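Phosphoserine aminotransferase (Bacillus alcalophilus, PDB 1W23) catalyses the reversible, pyridoxal-phosphate-dependent interconversion of 3-phosphohydroxypyruvate and phosphoserine in serine biosynthesis, and also acts on phosphohydroxythreonine. Local coordinates at residues 295-300 against 337-342; 5-10 against 333-338; 48-53 against 242-247. All blocks are in the same frame, centred on the assembly; numbering follows the deposited sequence.

Contact 1: residues 295-300 against 337-342; sequences SLMNVT and IYNAVP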
ATOM      1  N   SER A 295      -1.899 -28.945   1.006  1.00  8.91           N
ATOM      2  CA  SER A 295      -1.237 -27.791   0.453  1.00  8.68           C
ATOM      3  C   SER A 295       0.276 -27.989   0.429  1.00  8.75           C
ATOM      4  O   SER A 295       0.898 -28.521   1.344  1.00  9.34           O
ATOM      5  CB  SER A 295      -1.568 -26.579   1.334  1.00  8.69           C
ATOM      6  OG  SER A 295      -0.818 -25.418   0.934  1.00  8.58           O
ATOM      7  N   LEU A 296       0.903 -27.486  -0.643  1.00  8.52           N
ATOM      8  CA  LEU A 296       2.352 -27.366  -0.764  1.00  8.86           C
ATOM      9  C   LEU A 296       2.899 -26.118  -0.114  1.00  8.67           C
ATOM     10  O   LEU A 296       4.119 -25.964  -0.033  1.00  9.65           O
ATOM     11  CB  LEU A 296       2.747 -27.440  -2.247  1.00  9.53           C
ATOM     12  CG  LEU A 296       2.422 -28.774  -2.913  1.00  9.79           C
ATOM     13  CD1 LEU A 296       2.674 -28.659  -4.415  1.00 11.34           C
ATOM     14  CD2 LEU A 296       3.232 -29.915  -2.317  1.00 12.48           C
ATOM     15  N   MET A 297       2.028 -25.200   0.312  1.00  8.55           N
ATOM     16  CA  MET A 297       2.381 -23.878   0.819  1.00  8.29           C
ATOM     17  C   MET A 297       2.202 -23.705   2.340  1.00  8.36           C
ATOM     18  O   MET A 297       2.986 -22.988   2.957  1.00  8.93           O
ATOM     19  CB  MET A 297       1.528 -22.822   0.083  1.00  8.48           C
ATOM     20  CG  MET A 297       1.824 -22.719  -1.394  1.00  8.99           C
ATOM     21  SD  MET A 297       3.359 -21.866  -1.849  1.00  9.55           S
ATOM     22  CE  MET A 297       4.516 -23.209  -2.162  1.00 10.68           C
ATOM     23  N   ASN A 298       1.162 -24.341   2.915  1.00  8.25           N
ATOM     24  CA  ASN A 298       0.886 -24.232   4.332  1.00  8.73           C
ATOM     25  C   ASN A 298       0.559 -25.611   4.878  1.00  8.34           C
ATOM     26  O   ASN A 298      -0.419 -26.194   4.486  1.00  9.53           O
ATOM     27  CB  ASN A 298      -0.281 -23.273   4.644  1.00  8.96           C
ATOM     28  CG  ASN A 298      -0.094 -21.907   4.020  1.00  8.83           C
ATOM     29  OD1 ASN A 298      -0.631 -21.664   2.920  1.00  9.35           O
ATOM     30  ND2 ASN A 298       0.580 -20.975   4.685  1.00  9.38           N
ATOM     31  N   VAL A 299       1.425 -26.128   5.774  1.00  8.75           N
ATOM     32  CA  VAL A 299       1.256 -27.471   6.331  1.00  9.07           C
ATOM     33  C   VAL A 299       0.680 -27.345   7.730  1.00  8.70           C
ATOM     34  O   VAL A 299       1.340 -26.840   8.656  1.00  9.44           O
ATOM     35  CB  VAL A 299       2.592 -28.236   6.355  1.00  9.29           C
ATOM     36  CG1 VAL A 299       2.359 -29.616   6.941  1.00 11.52           C
ATOM     37  CG2 VAL A 299       3.249 -28.304   4.992  1.00 10.38           C
ATOM     38  N   THR A 300      -0.557 -27.798   7.889  1.00  8.83           N
ATOM     39  CA  THR A 300      -1.289 -27.640   9.151  1.00  9.19           C
ATOM     40  C   THR A 300      -1.364 -28.964   9.901  1.00  9.35           C
ATOM     41  O   THR A 300      -1.678 -30.028   9.316  1.00  9.76           O
ATOM     42  CB  THR A 300      -2.681 -27.052   8.879  1.00  9.93           C
ATOM     43  OG1 THR A 300      -3.324 -27.874   7.911  1.00 10.16           O
ATOM     44  CG2 THR A 300      -2.587 -25.608   8.402  1.00  9.99           C
ATOM     45  N   ILE A 337       5.546 -22.682   4.013  1.00  8.96           N
ATOM     46  CA  ILE A 337       6.674 -23.104   3.202  1.00  9.08           C
ATOM     47  C   ILE A 337       6.554 -22.564   1.777  1.00  9.25           C
ATOM     48  O   ILE A 337       6.653 -23.246   0.782  1.00 11.26           O
ATOM     49  CB  ILE A 337       6.844 -24.648   3.261  1.00  9.31           C
ATOM     50  CG1 ILE A 337       5.562 -25.406   2.930  1.00  9.37           C
ATOM     51  CG2 ILE A 337       7.400 -25.051   4.610  1.00 10.43           C
ATOM     52  CD1 ILE A 337       5.788 -26.907   2.731  1.00 10.14           C
ATOM     53  N   TYR A 338       6.322 -21.247   1.697  1.00  9.44           N
ATOM     54  CA  TYR A 338       6.266 -20.520   0.449  1.00  9.18           C
ATOM     55  C   TYR A 338       7.556 -20.642  -0.326  1.00  9.25           C
ATOM     56  O   TYR A 338       8.565 -21.154   0.185  1.00 10.06           O
ATOM     57  CB  TYR A 338       5.966 -19.048   0.771  1.00  9.58           C
ATOM     58  CG  TYR A 338       4.689 -18.844   1.563  1.00  9.11           C
ATOM     59  CD1 TYR A 338       4.695 -18.110   2.737  1.00 10.53           C
ATOM     60  CD2 TYR A 338       3.477 -19.350   1.178  1.00 10.02           C
ATOM     61  CE1 TYR A 338       3.569 -17.895   3.467  1.00  9.75           C
ATOM     62  CE2 TYR A 338       2.326 -19.133   1.885  1.00 10.85           C
ATOM     63  CZ  TYR A 338       2.363 -18.387   3.036  1.00  9.13           C
ATOM     64  OH  TYR A 338       1.181 -18.212   3.753  1.00 10.26           O
ATOM     65  N   ASN A 339       7.570 -20.135  -1.550  1.00 10.26           N
ATOM     66  CA  ASN A 339       8.694 -20.345  -2.482  1.00 10.18           C
ATOM     67  C   ASN A 339      10.070 -20.104  -1.843  1.00 10.25           C
ATOM     68  O   ASN A 339      10.985 -20.897  -2.081  1.00 11.27           O
ATOM     69  CB  ASN A 339       8.573 -19.353  -3.625  1.00 10.79           C
ATOM     70  CG  ASN A 339       7.499 -19.656  -4.659  1.00  9.73           C
ATOM     71  OD1 ASN A 339       6.871 -20.710  -4.645  1.00  9.60           O
ATOM     72  ND2 ASN A 339       7.297 -18.721  -5.592  1.00 11.89           N
ATOM     73  N   ALA A 340      10.217 -19.015  -1.096  1.00 10.11           N
ATOM     74  CA  ALA A 340      11.544 -18.622  -0.612  1.00  9.80           C
ATOM     75  C   ALA A 340      11.986 -19.306   0.668  1.00  9.08           C
ATOM     76  O   ALA A 340      13.135 -19.111   1.078  1.00 10.17           O
ATOM     77  CB  ALA A 340      11.623 -17.124  -0.457  1.00 12.09           C
ATOM     78  N   VAL A 341      11.150 -20.093   1.307  1.00  8.90           N
ATOM     79  CA  VAL A 341      11.601 -20.804   2.498  1.00  9.34           C
ATOM     80  C   VAL A 341      12.636 -21.834   2.084  1.00  9.57           C
ATOM     81  O   VAL A 341      12.350 -22.683   1.222  1.00 10.46           O
ATOM     82  CB  VAL A 341      10.409 -21.428   3.256  1.00  9.63           C
ATOM     83  CG1 VAL A 341      10.893 -22.299   4.392  1.00 11.11           C
ATOM     84  CG2 VAL A 341       9.441 -20.351   3.739  1.00 10.15           C
ATOM     85  N   PRO A 342      13.854 -21.818   2.635  1.00  9.96           N
ATOM     86  CA  PRO A 342      14.899 -22.746   2.159  1.00 10.65           C
ATOM     87  C   PRO A 342      14.637 -24.163   2.603  1.00  9.92           C
ATOM     88  O   PRO A 342      14.071 -24.424   3.667  1.00 10.42           O
ATOM     89  CB  PRO A 342      16.182 -22.179   2.766  0.60 11.28           C
ATOM     90  CG  PRO A 342      15.693 -21.582   4.029  0.60 12.87           C
ATOM     91  CD  PRO A 342      14.364 -20.905   3.692  0.60 12.25           C
TER
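This buried contact carries the antiparallel pairing of strands 298-302 and 333-336 one step further, where an ST turn leads into the first strand and a loop leaves the second towards helix 343-359. Ser295 OG makes the turn, accepting from the backbone N of both Met297 and Asn298. Between the segments Ile337 N donates to Met297 O at 2.8 Å, almost straight at 175° but from above the carbonyl plane. Ile337 holds CG1 in the crowded position between its backbone N and carbonyl carbon (chi1 52°), which sets CG1 3.3 Å from Leu296 O and CD1 3.7 Å from Val299 CG2. Met297 reaches Tyr338 in a Met-aromatic contact: SD lies in the ring plane at the edge, 3.9 Å from CD2. Its chain then bends again, so that Met297 CE comes 3.6 Å from Ile337 O. Asn298 is fixed at both ends of its amide, OD1 accepting from Asn150 ND2 in the cofactor pocket while ND2 serves Tyr338, whose hydroxyl also bonds Ala9 O. The amide and the phenol ring stand 81° apart, and Asn298 ND2 gives its N-H, in the amide plane, to Tyr338 OH at 3.0 Å.

Contact 2: residues 5-10 against 333-338; sequences FNFNAG and CRASIY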
ATOM      1  N   PHE A   5      14.727 -19.913  11.748  1.00 10.62           N
ATOM      2  CA  PHE A   5      14.011 -20.590  10.652  1.00 10.88           C
ATOM      3  C   PHE A   5      12.677 -19.868  10.482  1.00 10.57           C
ATOM      4  O   PHE A   5      11.827 -19.901  11.373  1.00 11.55           O
ATOM      5  CB  PHE A   5      13.804 -22.065  10.973  1.00 10.95           C
ATOM      6  CG  PHE A   5      15.082 -22.764  11.374  1.00 11.88           C
ATOM      7  CD1 PHE A   5      15.330 -23.106  12.696  1.00 13.70           C
ATOM      8  CD2 PHE A   5      16.029 -23.070  10.407  1.00 13.24           C
ATOM      9  CE1 PHE A   5      16.471 -23.735  13.103  1.00 17.60           C
ATOM     10  CE2 PHE A   5      17.196 -23.720  10.800  1.00 16.33           C
ATOM     11  CZ  PHE A   5      17.392 -24.030  12.134  1.00 17.23           C
ATOM     12  N   ASN A   6      12.483 -19.217   9.347  1.00 10.37           N
ATOM     13  CA  ASN A   6      11.341 -18.323   9.138  1.00  9.55           C
ATOM     14  C   ASN A   6      10.181 -19.019   8.421  1.00  9.25           C
ATOM     15  O   ASN A   6      10.146 -19.102   7.186  1.00 10.27           O
ATOM     16  CB  ASN A   6      11.769 -17.089   8.371  1.00 10.25           C
ATOM     17  CG  ASN A   6      10.643 -16.064   8.260  1.00  9.69           C
ATOM     18  OD1 ASN A   6       9.553 -16.307   8.759  1.00 10.54           O
ATOM     19  ND2 ASN A   6      10.943 -14.955   7.575  1.00  9.87           N
ATOM     20  N   PHE A   7       9.235 -19.502   9.211  1.00  8.76           N
ATOM     21  CA  PHE A   7       7.997 -20.125   8.750  1.00  8.91           C
ATOM     22  C   PHE A   7       6.799 -19.189   8.883  1.00  8.81           C
ATOM     23  O   PHE A   7       5.650 -19.631   8.931  1.00  9.48           O
ATOM     24  CB  PHE A   7       7.748 -21.430   9.513  1.00  8.90           C
ATOM     25  CG  PHE A   7       8.683 -22.557   9.147  1.00  8.81           C
ATOM     26  CD1 PHE A   7       9.837 -22.815   9.850  1.00  9.68           C
ATOM     27  CD2 PHE A   7       8.410 -23.388   8.061  1.00  8.92           C
ATOM     28  CE1 PHE A   7      10.672 -23.857   9.511  1.00  9.57           C
ATOM     29  CE2 PHE A   7       9.239 -24.443   7.725  1.00 10.03           C
ATOM     30  CZ  PHE A   7      10.381 -24.669   8.447  1.00  9.72           C
ATOM     31  N   ASN A   8       7.041 -17.886   8.850  1.00  9.11           N
ATOM     32  CA  ASN A   8       5.941 -16.923   8.932  1.00  9.51           C
ATOM     33  C   ASN A   8       4.952 -17.082   7.780  1.00  9.29           C
ATOM     34  O   ASN A   8       5.313 -17.355   6.619  1.00 10.00           O
ATOM     35  CB  ASN A   8       6.509 -15.482   8.914  1.00  9.87           C
ATOM     36  CG  ASN A   8       6.932 -15.011  10.270  1.00 10.04           C
ATOM     37  OD1 ASN A   8       6.388 -15.439  11.292  1.00 13.13           O
ATOM     38  ND2 ASN A   8       7.886 -14.089  10.313  1.00 10.52           N
ATOM     39  N   ALA A   9       3.667 -16.875   8.122  1.00  9.57           N
ATOM     40  CA  ALA A   9       2.547 -17.115   7.216  1.00  9.63           C
ATOM     41  C   ALA A   9       2.194 -15.932   6.321  1.00  9.78           C
ATOM     42  O   ALA A   9       1.362 -16.101   5.451  1.00 10.72           O
ATOM     43  CB  ALA A   9       1.313 -17.540   8.019  1.00 10.84           C
ATOM     44  N   GLY A  10       2.749 -14.759   6.571  1.00 10.27           N
ATOM     45  CA  GLY A  10       2.411 -13.610   5.749  1.00 11.93           C
ATOM     46  C   GLY A  10       2.466 -12.331   6.550  1.00 11.91           C
ATOM     47  O   GLY A  10       1.720 -12.209   7.574  1.00 16.14           O
ATOM     48  N   CYS A 333      -0.699 -26.095  14.723  1.00 10.97           N
ATOM     49  CA  CYS A 333       0.567 -25.678  14.172  1.00 10.39           C
ATOM     50  C   CYS A 333       0.404 -25.423  12.669  1.00  9.11           C
ATOM     51  O   CYS A 333      -0.425 -26.089  12.013  1.00 10.12           O
ATOM     52  CB  CYS A 333       1.647 -26.750  14.363  1.00 11.06           C
ATOM     53  SG  CYS A 333       1.790 -27.301  16.085  1.00 12.63           S
ATOM     54  N   ARG A 334       1.191 -24.534  12.119  1.00  9.32           N
ATOM     55  CA  ARG A 334       1.161 -24.254  10.682  1.00  9.01           C
ATOM     56  C   ARG A 334       2.572 -23.913  10.255  1.00  8.98           C
ATOM     57  O   ARG A 334       3.129 -22.917  10.674  1.00  9.45           O
ATOM     58  CB  ARG A 334       0.225 -23.096  10.345  1.00  9.26           C
ATOM     59  CG  ARG A 334       0.206 -22.769   8.859  1.00  9.40           C
ATOM     60  CD  ARG A 334      -0.885 -21.774   8.489  1.00  9.25           C
ATOM     61  NE  ARG A 334      -0.777 -20.527   9.255  1.00  9.33           N
ATOM     62  CZ  ARG A 334      -1.517 -19.456   8.996  1.00  9.99           C
ATOM     63  NH1 ARG A 334      -2.392 -19.447   8.011  1.00 10.47           N
ATOM     64  NH2 ARG A 334      -1.359 -18.364   9.789  1.00 11.07           N
ATOM     65  N   ALA A 335       3.153 -24.779   9.398  1.00  8.84           N
ATOM     66  CA  ALA A 335       4.465 -24.526   8.809  1.00  9.09           C
ATOM     67  C   ALA A 335       4.230 -23.923   7.407  1.00  8.76           C
ATOM     68  O   ALA A 335       3.801 -24.653   6.490  1.00  9.52           O
ATOM     69  CB  ALA A 335       5.297 -25.806   8.708  1.00 10.01           C
ATOM     70  N   SER A 336       4.455 -22.628   7.245  1.00  8.65           N
ATOM     71  CA  SER A 336       4.303 -21.970   5.947  1.00  8.74           C
ATOM     72  C   SER A 336       5.628 -22.086   5.211  1.00  8.55           C
ATOM     73  O   SER A 336       6.677 -21.721   5.724  1.00  9.54           O
ATOM     74  CB  SER A 336       3.853 -20.540   6.123  1.00  9.29           C
ATOM     75  OG  SER A 336       2.572 -20.469   6.739  1.00  9.60           O
ATOM     76  N   ILE A 337       5.546 -22.682   4.013  1.00  8.96           N
ATOM     77  CA  ILE A 337       6.674 -23.104   3.202  1.00  9.08           C
ATOM     78  C   ILE A 337       6.554 -22.564   1.777  1.00  9.25           C
ATOM     79  O   ILE A 337       6.653 -23.246   0.782  1.00 11.26           O
ATOM     80  CB  ILE A 337       6.844 -24.648   3.261  1.00  9.31           C
ATOM     81  CG1 ILE A 337       5.562 -25.406   2.930  1.00  9.37           C
ATOM     82  CG2 ILE A 337       7.400 -25.051   4.610  1.00 10.43           C
ATOM     83  CD1 ILE A 337       5.788 -26.907   2.731  1.00 10.14           C
ATOM     84  N   TYR A 338       6.322 -21.247   1.697  1.00  9.44           N
ATOM     85  CA  TYR A 338       6.266 -20.520   0.449  1.00  9.18           C
ATOM     86  C   TYR A 338       7.556 -20.642  -0.326  1.00  9.25           C
ATOM     87  O   TYR A 338       8.565 -21.154   0.185  1.00 10.06           O
ATOM     88  CB  TYR A 338       5.966 -19.048   0.771  1.00  9.58           C
ATOM     89  CG  TYR A 338       4.689 -18.844   1.563  1.00  9.11           C
ATOM     90  CD1 TYR A 338       4.695 -18.110   2.737  1.00 10.53           C
ATOM     91  CD2 TYR A 338       3.477 -19.350   1.178  1.00 10.02           C
ATOM     92  CE1 TYR A 338       3.569 -17.895   3.467  1.00  9.75           C
ATOM     93  CE2 TYR A 338       2.326 -19.133   1.885  1.00 10.85           C
ATOM     94  CZ  TYR A 338       2.363 -18.387   3.036  1.00  9.13           C
ATOM     95  OH  TYR A 338       1.181 -18.212   3.753  1.00 10.26           O
TER
HETATM   96  O   HOH W   1       3.081 -20.446   9.435  1.00  9.88           O
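The chain at 7-10 crosses the end of strand 333-336 at 76° between end-to-end directions, with Phe7 and Ser336 nearest, their CA atoms 5.0 Å apart. No backbone hydrogen bond joins the two segments directly; instead a water bridges Phe7 O, Arg334 O and Ser336 OG. Phe7 has CG anti to its carbonyl carbon, which lays the ring alongside Ile337, pointing the same way. Ile337 CG2 meets the ring edge at Phe7 CE2, 3.7 Å away and in its plane. Phe7 CD2 also sits 3.4 Å from Ser336 O, a buried carbonyl with no hydrogen-bond partner in the model. Arg334 runs extended and then turns at chi3 (56°), so that the Ala9 methyl sits over one guanidinium face, offset toward the rim, with Arg334 NH2 3.3 Å from Ala9 CB; NH1 is tied to Thr152 O. Ser336 OG, bonded to Asn298 ND2 as well, comes 3.4 Å from Ala9 CB. Beyond it, Tyr338 OH donates to Ala9 O at 2.7 Å, from above the carbonyl plane, and the peptide lies at the ring edge. A phenylalanine in place of Tyr338 removes the donor to Ala9 O and one acceptor of Asn298 ND2, and would probably loosen the link between the 5-10 segment and the strand. On the other side, Asn8 ND2 bonds Glu38 O of the second subunit, so the same short segment faces both the strand and the dimer partner. The phenol lies about 3 Å, nearest atoms, from the side chains of Thr152 and Lys196, the cofactor-attachment lysine, unattached in this model. Its hydroxyl gives its proton to Ala9 O, which would probably polarise it and make its oxygen a better acceptor.

Contact 3: residues 48-53 against 242-247; sequences EVHEQA and FSIYML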
ATOM      1  N   GLU A  48      10.845   1.787 -15.802  1.00 13.15           N
ATOM      2  CA  GLU A  48      11.497   0.548 -16.189  1.00 14.63           C
ATOM      3  C   GLU A  48      11.222  -0.580 -15.170  1.00 12.32           C
ATOM      4  O   GLU A  48      10.986  -1.728 -15.595  1.00 13.65           O
ATOM      5  CB  GLU A  48      13.033   0.715 -16.307  1.00 17.12           C
ATOM      6  CG  GLU A  48      13.531   1.520 -17.443  1.00 32.60           C
ATOM      7  CD  GLU A  48      15.060   1.741 -17.399  1.00 50.02           C
ATOM      8  OE1 GLU A  48      15.757   1.289 -16.455  1.00 41.80           O
ATOM      9  OE2 GLU A  48      15.531   2.417 -18.380  1.00 57.53           O
ATOM     10  N   VAL A  49      11.265  -0.289 -13.879  1.00 12.07           N
ATOM     11  CA  VAL A  49      10.964  -1.291 -12.865  1.00 11.02           C
ATOM     12  C   VAL A  49       9.507  -1.779 -12.968  1.00 10.54           C
ATOM     13  O   VAL A  49       9.245  -2.985 -12.922  1.00 10.65           O
ATOM     14  CB  VAL A  49      11.210  -0.680 -11.472  1.00 10.95           C
ATOM     15  CG1 VAL A  49      10.658  -1.602 -10.377  1.00 12.25           C
ATOM     16  CG2 VAL A  49      12.680  -0.384 -11.232  1.00 13.34           C
ATOM     17  N   HIS A  50       8.572  -0.847 -13.119  1.00 10.41           N
ATOM     18  CA  HIS A  50       7.151  -1.140 -13.206  1.00 11.02           C
ATOM     19  C   HIS A  50       6.910  -2.081 -14.366  1.00 11.84           C
ATOM     20  O   HIS A  50       6.204  -3.093 -14.276  1.00 13.56           O
ATOM     21  CB  HIS A  50       6.381   0.174 -13.254  0.60 11.29           C
ATOM     22  CG  HIS A  50       4.903   0.254 -13.007  0.60 10.66           C
ATOM     23  ND1 HIS A  50       4.310   0.345 -11.767  0.60  9.43           N
ATOM     24  CD2 HIS A  50       3.880   0.309 -13.909  0.60 10.53           C
ATOM     25  CE1 HIS A  50       2.995   0.432 -11.900  0.60 10.43           C
ATOM     26  NE2 HIS A  50       2.699   0.414 -13.199  0.60 10.03           N
ATOM     27  N   GLU A  51       7.453  -1.725 -15.528  1.00 12.03           N
ATOM     28  CA  GLU A  51       7.299  -2.511 -16.742  1.00 13.26           C
ATOM     29  C   GLU A  51       7.976  -3.890 -16.627  1.00 12.97           C
ATOM     30  O   GLU A  51       7.409  -4.899 -17.066  1.00 12.94           O
ATOM     31  CB  GLU A  51       7.873  -1.754 -17.918  0.50 16.04           C
ATOM     32  CG  GLU A  51       8.244  -2.515 -19.166  0.50 22.46           C
ATOM     33  CD  GLU A  51       8.664  -1.584 -20.283  0.50 30.67           C
ATOM     34  OE1 GLU A  51       7.788  -1.299 -21.120  0.50 43.62           O
ATOM     35  OE2 GLU A  51       9.833  -1.126 -20.349  0.50 50.33           O
ATOM     36  N   GLN A  52       9.183  -3.927 -16.042  1.00 12.08           N
ATOM     37  CA  GLN A  52       9.859  -5.199 -15.896  1.00 12.12           C
ATOM     38  C   GLN A  52       9.105  -6.153 -14.978  1.00 11.15           C
ATOM     39  O   GLN A  52       9.041  -7.355 -15.232  1.00 12.11           O
ATOM     40  CB  GLN A  52      11.257  -5.032 -15.304  0.50 13.88           C
ATOM     41  CG  GLN A  52      12.356  -4.642 -16.258  0.50 12.94           C
ATOM     42  CD  GLN A  52      13.722  -4.494 -15.594  0.50 13.51           C
ATOM     43  OE1 GLN A  52      13.913  -4.946 -14.469  0.50 21.34           O
ATOM     44  NE2 GLN A  52      14.651  -3.862 -16.317  0.50 23.68           N
ATOM     45  N   ALA A  53       8.530  -5.594 -13.898  1.00 10.85           N
ATOM     46  CA  ALA A  53       7.738  -6.476 -12.994  1.00 10.80           C
ATOM     47  C   ALA A  53       6.601  -7.116 -13.754  1.00 10.41           C
ATOM     48  O   ALA A  53       6.317  -8.328 -13.617  1.00 11.58           O
ATOM     49  CB  ALA A  53       7.186  -5.664 -11.809  1.00 11.74           C
ATOM     50  N   PHE A 242       8.203   1.095  -3.762  1.00  9.13           N
ATOM     51  CA  PHE A 242       9.205   0.178  -3.176  1.00  8.84           C
ATOM     52  C   PHE A 242       8.666  -1.253  -3.171  1.00  8.60           C
ATOM     53  O   PHE A 242       9.423  -2.209  -3.464  1.00  9.14           O
ATOM     54  CB  PHE A 242       9.661   0.613  -1.795  1.00  9.32           C
ATOM     55  CG  PHE A 242      10.877  -0.188  -1.324  1.00  9.69           C
ATOM     56  CD1 PHE A 242      12.113   0.023  -1.912  1.00 11.29           C
ATOM     57  CD2 PHE A 242      10.780  -1.117  -0.328  1.00 11.49           C
ATOM     58  CE1 PHE A 242      13.203  -0.703  -1.509  1.00 12.25           C
ATOM     59  CE2 PHE A 242      11.892  -1.852   0.079  1.00 12.93           C
ATOM     60  CZ  PHE A 242      13.136  -1.625  -0.501  1.00 12.39           C
ATOM     61  N   SER A 243       7.398  -1.445  -2.884  1.00  8.35           N
ATOM     62  CA  SER A 243       6.820  -2.809  -2.926  1.00  8.76           C
ATOM     63  C   SER A 243       6.882  -3.376  -4.338  1.00  8.63           C
ATOM     64  O   SER A 243       7.185  -4.591  -4.489  1.00  9.16           O
ATOM     65  CB  SER A 243       5.398  -2.824  -2.393  1.00 10.04           C
ATOM     66  OG  SER A 243       5.352  -2.488  -1.035  1.00 12.55           O
ATOM     67  N   ILE A 244       6.591  -2.591  -5.355  1.00  8.70           N
ATOM     68  CA  ILE A 244       6.656  -3.086  -6.736  1.00  8.77           C
ATOM     69  C   ILE A 244       8.090  -3.360  -7.142  1.00  8.82           C
ATOM     70  O   ILE A 244       8.377  -4.368  -7.839  1.00  9.08           O
ATOM     71  CB  ILE A 244       5.915  -2.109  -7.684  1.00  9.00           C
ATOM     72  CG1 ILE A 244       4.410  -2.137  -7.388  1.00  8.72           C
ATOM     73  CG2 ILE A 244       6.217  -2.426  -9.135  1.00  9.47           C
ATOM     74  CD1 ILE A 244       3.619  -0.949  -7.906  1.00 10.19           C
ATOM     75  N   TYR A 245       9.036  -2.533  -6.719  1.00  8.72           N
ATOM     76  CA  TYR A 245      10.461  -2.798  -6.962  1.00  9.06           C
ATOM     77  C   TYR A 245      10.864  -4.096  -6.297  1.00  8.42           C
ATOM     78  O   TYR A 245      11.566  -4.936  -6.923  1.00  8.98           O
ATOM     79  CB  TYR A 245      11.248  -1.585  -6.390  1.00  9.62           C
ATOM     80  CG  TYR A 245      12.691  -1.901  -6.142  1.00  9.11           C
ATOM     81  CD1 TYR A 245      13.651  -1.859  -7.151  1.00  9.79           C
ATOM     82  CD2 TYR A 245      13.143  -2.263  -4.874  1.00  9.96           C
ATOM     83  CE1 TYR A 245      14.977  -2.153  -6.890  1.00  9.84           C
ATOM     84  CE2 TYR A 245      14.443  -2.583  -4.628  1.00 10.84           C
ATOM     85  CZ  TYR A 245      15.373  -2.521  -5.662  1.00 10.24           C
ATOM     86  OH  TYR A 245      16.672  -2.870  -5.363  1.00 12.62           O
ATOM     87  N   MET A 246      10.460  -4.348  -5.048  1.00  8.60           N
ATOM     88  CA  MET A 246      10.827  -5.616  -4.399  1.00  8.71           C
ATOM     89  C   MET A 246      10.188  -6.791  -5.108  1.00  8.60           C
ATOM     90  O   MET A 246      10.827  -7.860  -5.238  1.00  8.96           O
ATOM     91  CB  MET A 246      10.447  -5.583  -2.917  1.00  8.77           C
ATOM     92  CG  MET A 246      11.351  -4.726  -2.077  1.00 10.52           C
ATOM     93  SD  MET A 246      13.057  -5.229  -2.037  1.00 12.51           S
ATOM     94  CE  MET A 246      12.975  -6.925  -1.565  1.00 13.39           C
ATOM     95  N   LEU A 247       8.930  -6.679  -5.546  1.00  8.50           N
ATOM     96  CA  LEU A 247       8.273  -7.679  -6.346  1.00  8.66           C
ATOM     97  C   LEU A 247       9.109  -7.986  -7.603  1.00  8.75           C
ATOM     98  O   LEU A 247       9.354  -9.162  -7.921  1.00  9.12           O
ATOM     99  CB  LEU A 247       6.863  -7.192  -6.714  1.00  9.39           C
ATOM    100  CG  LEU A 247       6.096  -7.998  -7.779  1.00 11.42           C
ATOM    101  CD1 LEU A 247       5.763  -9.356  -7.405  1.00 16.44           C
ATOM    102  CD2 LEU A 247       4.865  -7.176  -8.192  1.00 18.46           C
TER
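Val49 presses its CG1 methyl, anti to the backbone N (chi1 169°), onto CA and CB of Tyr245, with Tyr245 CA only 3.6 Å away and CB at 4.0 Å. The methyl lies near the plane of the phenol ring, at its edge. Helices 48-53 and 242-247 cross here at 49°, their axes 9.0 Å apart, and no hydrogen bond links the two segments. Ile244 is the broadest partner and spreads two branches. Its CG2 meets Ala53 CB at 4.3 Å, while CD1, at the end of the other branch, reaches the imidazole of His50 at ND1, 4.1 Å away. Both nitrogens of that ring are held: ND1 bonds Tyr46 OH and NE2 bonds Asp233 O, which helps to set the turn of the ring in the conformer described, one of two modelled. The small Ala53 and the branched Val49, one helical turn apart, thus make the surface against which Ile244 and Tyr245 lie. Tyr245 OH points beyond the contact to Glu25. Phe71 of strand 67-72, an outer strand, within this chain, of the mixed sheet, touches Ala53, Ile244 and Leu247 together, and helix 16-24 packs on Tyr245 and Met246.

In the fold
Contacts 1 and 2 are neighbours, their centres 7 Å apart, and share Ile337 and Tyr338. Both meet at the three-stranded antiparallel sheet, where Val299 O bonds Ala335 N at 2.8 Å between adjacent strands. Contact 2 ties the start of the chain to this late strand, and contact 3 falls inside the loop it closes; contact 3 is complete before contact 1 opens. Lying about 24 Å from contact 1 and 25 Å from contact 2, centre to centre, contact 3 touches neither and joins two helices beside the seven-stranded sheet. Contacts 2 and 3 both touch the second subunit, and the Tyr338 side chain, in both contacts 1 and 2, comes about 6 Å, nearest atoms, from the pyridoxal phosphate.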